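Local coordinates for ethanolamine utilization protein EutL (Clostridium perfringens E str. JGS1987, PDB 4TME), which forms part of the shell of the ethanolamine-utilising bacterial microcompartment and binds ethanolamine, which probably controls opening of its pore, at residues M1-V13 and L103-E117. Numbering follows the deposited sequence. Where two conformers were deposited one is given.
With ETA (ethanolamine), chain K.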
loop_
_atom_site.group_PDB
_atom_site.type_symbol
_atom_site.label_atom_id
_atom_site.label_comp_id
_atom_site.label_asym_id
_atom_site.label_seq_id
_atom_site.Cartn_x
_atom_site.Cartn_y
_atom_site.Cartn_z
ATOM N N MET C 1 15.775 -9.216 21.923
ATOM C CA MET C 1 16.054 -10.671 21.767
ATOM C C MET C 1 14.747 -11.458 21.866
ATOM O O MET C 1 13.685 -10.901 22.148
ATOM C CB MET C 1 17.063 -11.138 22.818
ATOM C CG MET C 1 16.547 -11.135 24.217
ATOM S SD MET C 1 17.837 -11.624 25.400
ATOM C CE MET C 1 18.989 -10.263 25.209
ATOM N N LYS C 2 14.824 -12.754 21.615
ATOM C CA LYS C 2 13.623 -13.579 21.543
ATOM C C LYS C 2 12.838 -13.520 22.860
ATOM O O LYS C 2 13.433 -13.553 23.943
ATOM C CB LYS C 2 14.017 -15.010 21.193
ATOM C CG LYS C 2 12.878 -15.985 21.064
ATOM C CD LYS C 2 13.394 -17.286 20.483
ATOM C CE LYS C 2 12.796 -18.496 21.155
ATOM N NZ LYS C 2 13.584 -19.727 20.838
ATOM N N ASN C 3 11.516 -13.389 22.723
ATOM C CA ASN C 3 10.523 -13.301 23.805
ATOM C C ASN C 3 10.460 -11.914 24.477
ATOM O O ASN C 3 9.636 -11.701 25.375
ATOM C CB ASN C 3 10.751 -14.411 24.854
ATOM C CG ASN C 3 10.391 -15.787 24.316
ATOM O OD1 ASN C 3 9.372 -15.953 23.632
ATOM N ND2 ASN C 3 11.249 -16.771 24.572
ATOM N N ASP C 4 11.272 -10.961 24.012
ATOM C CA ASP C 4 11.133 -9.578 24.477
ATOM C C ASP C 4 9.811 -9.010 24.000
ATOM O O ASP C 4 9.386 -9.251 22.863
ATOM C CB ASP C 4 12.264 -8.674 23.965
ATOM C CG ASP C 4 13.572 -8.849 24.720
ATOM O OD1 ASP C 4 13.616 -9.493 25.799
ATOM O OD2 ASP C 4 14.574 -8.291 24.220
ATOM N N LEU C 5 9.164 -8.235 24.864
ATOM C CA LEU C 5 8.018 -7.442 24.441
ATOM C C LEU C 5 8.507 -6.229 23.661
ATOM O O LEU C 5 9.429 -5.551 24.108
ATOM C CB LEU C 5 7.218 -7.001 25.670
ATOM C CG LEU C 5 5.932 -6.241 25.360
ATOM C CD1 LEU C 5 4.824 -7.245 25.094
ATOM C CD2 LEU C 5 5.582 -5.292 26.507
ATOM N N ILE C 6 7.913 -5.944 22.504
ATOM C CA ILE C 6 8.207 -4.706 21.792
ATOM C C ILE C 6 7.236 -3.633 22.305
ATOM O O ILE C 6 6.029 -3.733 22.106
ATOM C CB ILE C 6 8.086 -4.874 20.275
ATOM C CG1 ILE C 6 9.108 -5.900 19.795
ATOM C CG2 ILE C 6 8.335 -3.564 19.548
ATOM C CD1 ILE C 6 8.512 -7.213 19.506
ATOM N N ARG C 7 7.767 -2.603 22.945
ATOM C CA ARG C 7 6.908 -1.603 23.536
ATOM C C ARG C 7 6.211 -0.752 22.474
ATOM O O ARG C 7 6.870 -0.190 21.604
ATOM C CB ARG C 7 7.704 -0.700 24.473
ATOM C CG ARG C 7 6.817 0.144 25.353
ATOM C CD ARG C 7 7.653 0.962 26.328
ATOM N NE ARG C 7 8.631 1.766 25.600
ATOM C CZ ARG C 7 8.410 2.996 25.146
ATOM N NH1 ARG C 7 7.239 3.594 25.354
ATOM N NH2 ARG C 7 9.366 3.633 24.481
ATOM N N PRO C 8 4.871 -0.664 22.529
ATOM C CA PRO C 8 4.109 0.201 21.620
ATOM C C PRO C 8 4.074 1.625 22.161
ATOM O O PRO C 8 4.150 1.802 23.391
ATOM C CB PRO C 8 2.718 -0.426 21.624
ATOM C CG PRO C 8 2.611 -0.993 23.006
ATOM C CD PRO C 8 3.975 -1.461 23.386
ATOM N N ASN C 9 3.980 2.609 21.268
ATOM C CA ASN C 9 4.029 4.025 21.644
ATOM C C ASN C 9 2.923 4.821 20.990
ATOM O O ASN C 9 2.726 4.742 19.780
ATOM C CB ASN C 9 5.370 4.660 21.254
ATOM C CG ASN C 9 6.548 3.962 21.889
ATOM O OD1 ASN C 9 6.831 4.169 23.068
ATOM N ND2 ASN C 9 7.239 3.142 21.124
ATOM N N VAL C 10 2.223 5.609 21.793
ATOM C CA VAL C 10 1.246 6.536 21.257
ATOM C C VAL C 10 2.008 7.765 20.764
ATOM O O VAL C 10 2.949 8.219 21.430
ATOM C CB VAL C 10 0.202 6.910 22.324
ATOM C CG1 VAL C 10 -0.744 7.997 21.833
ATOM C CG2 VAL C 10 -0.601 5.637 22.689
ATOM N N LEU C 11 1.618 8.301 19.603
ATOM C CA LEU C 11 2.305 9.456 19.018
ATOM C C LEU C 11 1.503 10.757 19.099
ATOM O O LEU C 11 2.071 11.828 19.262
ATOM C CB LEU C 11 2.664 9.189 17.546
ATOM C CG LEU C 11 3.567 7.975 17.324
ATOM C CD1 LEU C 11 3.728 7.665 15.833
ATOM C CD2 LEU C 11 4.917 8.164 17.973
ATOM N N SER C 12 0.189 10.658 18.977
ATOM C CA SER C 12 -0.650 11.844 18.997
ATOM C C SER C 12 -2.056 11.493 19.438
ATOM O O SER C 12 -2.538 10.377 19.222
ATOM C CB SER C 12 -0.653 12.520 17.618
ATOM O OG SER C 12 -1.393 13.726 17.624
ATOM N N VAL C 13 -2.688 12.453 20.105
ATOM C CA VAL C 13 -4.058 12.320 20.578
ATOM C C VAL C 13 -4.716 13.677 20.521
ATOM O O VAL C 13 -4.142 14.664 20.986
ATOM C CB VAL C 13 -4.147 11.800 22.030
ATOM C CG1 VAL C 13 -5.599 11.534 22.413
ATOM C CG2 VAL C 13 -3.334 10.559 22.210
ATOM N N LEU C 103 -5.318 5.004 25.895
ATOM C CA LEU C 103 -3.935 5.271 26.235
ATOM C C LEU C 103 -3.461 4.345 27.327
ATOM O O LEU C 103 -2.359 3.798 27.268
ATOM C CB LEU C 103 -3.792 6.724 26.705
ATOM C CG LEU C 103 -3.967 7.774 25.631
ATOM C CD1 LEU C 103 -4.238 9.149 26.255
ATOM C CD2 LEU C 103 -2.736 7.815 24.811
ATOM N N ASP C 104 -4.281 4.178 28.357
ATOM C CA ASP C 104 -3.867 3.328 29.460
ATOM C C ASP C 104 -3.667 1.885 28.997
ATOM O O ASP C 104 -2.744 1.205 29.463
ATOM C CB ASP C 104 -4.871 3.388 30.595
ATOM C CG ASP C 104 -4.823 4.703 31.346
ATOM O OD1 ASP C 104 -3.934 5.562 31.088
ATOM O OD2 ASP C 104 -5.705 4.883 32.191
ATOM N N PHE C 105 -4.504 1.419 28.074
ATOM C CA PHE C 105 -4.355 0.053 27.591
ATOM C C PHE C 105 -3.074 -0.104 26.779
ATOM O O PHE C 105 -2.358 -1.097 26.919
ATOM C CB PHE C 105 -5.546 -0.395 26.741
ATOM C CG PHE C 105 -5.508 -1.867 26.420
ATOM C CD1 PHE C 105 -6.022 -2.793 27.322
ATOM C CD2 PHE C 105 -4.913 -2.320 25.266
ATOM C CE1 PHE C 105 -5.969 -4.152 27.044
ATOM C CE2 PHE C 105 -4.851 -3.682 24.988
ATOM C CZ PHE C 105 -5.378 -4.586 25.881
ATOM N N ILE C 106 -2.766 0.876 25.945
ATOM C CA ILE C 106 -1.592 0.773 25.090
ATOM C C ILE C 106 -0.350 0.678 25.956
ATOM O O ILE C 106 0.605 -0.011 25.604
ATOM C CB ILE C 106 -1.506 1.963 24.133
ATOM C CG1 ILE C 106 -2.659 1.878 23.119
ATOM C CG2 ILE C 106 -0.174 2.003 23.400
ATOM C CD1 ILE C 106 -2.773 3.061 22.200
ATOM N N ASP C 107 -0.365 1.361 27.088
ATOM C CA ASP C 107 0.799 1.324 27.979
ATOM C C ASP C 107 0.688 0.272 29.092
ATOM O O ASP C 107 1.406 0.348 30.080
ATOM C CB ASP C 107 1.034 2.706 28.587
ATOM C CG ASP C 107 2.501 2.930 28.990
ATOM O OD1 ASP C 107 3.420 2.451 28.270
ATOM O OD2 ASP C 107 2.730 3.581 30.033
ATOM N N SER C 108 -0.168 -0.733 28.919
ATOM C CA SER C 108 -0.466 -1.679 30.008
ATOM C C SER C 108 0.476 -2.887 30.089
ATOM O O SER C 108 0.424 -3.648 31.071
ATOM C CB SER C 108 -1.903 -2.205 29.898
ATOM O OG SER C 108 -2.086 -3.032 28.763
ATOM N N GLY C 109 1.324 -3.059 29.080
ATOM C CA GLY C 109 2.244 -4.188 29.003
ATOM C C GLY C 109 1.974 -5.101 27.819
ATOM O O GLY C 109 2.702 -6.068 27.580
ATOM N N VAL C 110 0.902 -4.834 27.086
ATOM C CA VAL C 110 0.624 -5.612 25.891
ATOM C C VAL C 110 1.623 -5.209 24.813
ATOM O O VAL C 110 2.309 -4.194 24.933
ATOM C CB VAL C 110 -0.824 -5.424 25.394
ATOM C CG1 VAL C 110 -1.813 -6.033 26.401
ATOM C CG2 VAL C 110 -1.131 -3.956 25.153
ATOM N N GLY C 111 1.747 -6.038 23.788
ATOM C CA GLY C 111 2.606 -5.699 22.671
ATOM C C GLY C 111 2.954 -6.900 21.839
ATOM O O GLY C 111 2.673 -8.019 22.236
ATOM N N PHE C 112 3.551 -6.646 20.685
ATOM C CA PHE C 112 4.126 -7.712 19.884
ATOM C C PHE C 112 5.321 -8.289 20.632
ATOM O O PHE C 112 5.938 -7.632 21.464
ATOM C CB PHE C 112 4.538 -7.201 18.508
ATOM C CG PHE C 112 3.408 -7.116 17.528
ATOM C CD1 PHE C 112 2.325 -6.258 17.755
ATOM C CD2 PHE C 112 3.412 -7.890 16.379
ATOM C CE1 PHE C 112 1.268 -6.189 16.861
ATOM C CE2 PHE C 112 2.367 -7.812 15.471
ATOM C CZ PHE C 112 1.284 -6.948 15.716
ATOM N N VAL C 113 5.611 -9.548 20.357
ATOM C CA VAL C 113 6.705 -10.258 20.977
ATOM C C VAL C 113 7.743 -10.622 19.929
ATOM O O VAL C 113 7.401 -11.019 18.822
ATOM C CB VAL C 113 6.206 -11.536 21.664
ATOM C CG1 VAL C 113 7.379 -12.345 22.223
ATOM C CG2 VAL C 113 5.228 -11.169 22.774
ATOM N N SER C 114 9.009 -10.457 20.279
ATOM C CA SER C 114 10.094 -10.798 19.368
ATOM C C SER C 114 10.281 -12.308 19.241
ATOM O O SER C 114 10.227 -13.027 20.228
ATOM C CB SER C 114 11.411 -10.176 19.844
ATOM O OG SER C 114 12.477 -10.647 19.013
ATOM N N ALA C 115 10.555 -12.766 18.015
ATOM C CA ALA C 115 10.816 -14.181 17.750
ATOM C C ALA C 115 12.302 -14.479 17.506
ATOM O O ALA C 115 12.667 -15.637 17.288
ATOM C CB ALA C 115 9.981 -14.640 16.538
ATOM N N ASN C 116 13.171 -13.466 17.553
ATOM C CA ASN C 116 14.586 -13.733 17.295
ATOM C C ASN C 116 15.533 -12.684 17.881
ATOM O O ASN C 116 15.104 -11.733 18.550
ATOM C CB ASN C 116 14.828 -13.886 15.773
ATOM C CG ASN C 116 14.538 -12.612 14.984
ATOM O OD1 ASN C 116 14.263 -11.553 15.549
ATOM N ND2 ASN C 116 14.605 -12.715 13.656
ATOM N N GLU C 117 16.827 -12.864 17.632
ATOM C CA GLU C 117 17.837 -12.142 18.409
ATOM C C GLU C 117 17.794 -10.643 18.156
ATOM O O GLU C 117 17.992 -9.860 19.092
ATOM C CB GLU C 117 19.237 -12.687 18.107
ATOM C CG GLU C 117 20.366 -11.998 18.889
ATOM C CD GLU C 117 20.179 -12.069 20.406
ATOM O OE1 GLU C 117 19.698 -13.111 20.907
ATOM O OE2 GLU C 117 20.512 -11.080 21.098
HETATM C CA ETA K . 2.126 -5.065 13.073
HETATM N N ETA K . 1.881 -4.025 12.096
HETATM C C ETA K . 3.275 -4.680 13.993
HETATM O O ETA K . 3.066 -3.448 14.635
HETATM O O HOH W 1 17.408 -14.168 20.977
HETATM O O HOH W 2 4.050 -3.821 20.277
#
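Two tandem BMC domains make up the EutL shell subunit, and here strand 5-6 edges the six-stranded sheet and strand 10-16 the four-stranded one, so the chain between them links the two. Leu-5 and Ile-6 run antiparallel to strand 112-114. Ile-6 N donates to Phe-112 O at 2.8 Å, nearly straight. Ser-114 N likewise donates to Asp-4 O, and Asn-3 N to Ser-114 O. Past these bonds, a water accepts from Phe-112 N and donates to Ile-6 O. With CG anti to the backbone N (chi1 -176°), the isobutyl end of Leu-5 reaches over the 109-111 turn, CD2 3.2 Å from Gly-109 O, while Ile-6 CD1 comes over the backbone at Ser-114 N (3.4 Å). Farther along, Pro-8 CG rests on the carbonyl O of Ile-106, the last helical residue. Val-10 sets its two methyls against the last turn of helix 92-106: CG1 meets Leu-103 CD2 at 3.6 Å and CG2 presses tightly on Ile-106 CD1 at 3.4 Å, both side chains crossing it at about a right angle. Phe-112 offers one ring face to ethanolamine, whose C atom sits 3.4 Å above the plane, toward the rim. Ile-106 also packs on strand 35-41 and helix 44-57, Val-113 pairs with strand 122-128, and Phe-217 of a second subunit covers Leu-103 and Val-13.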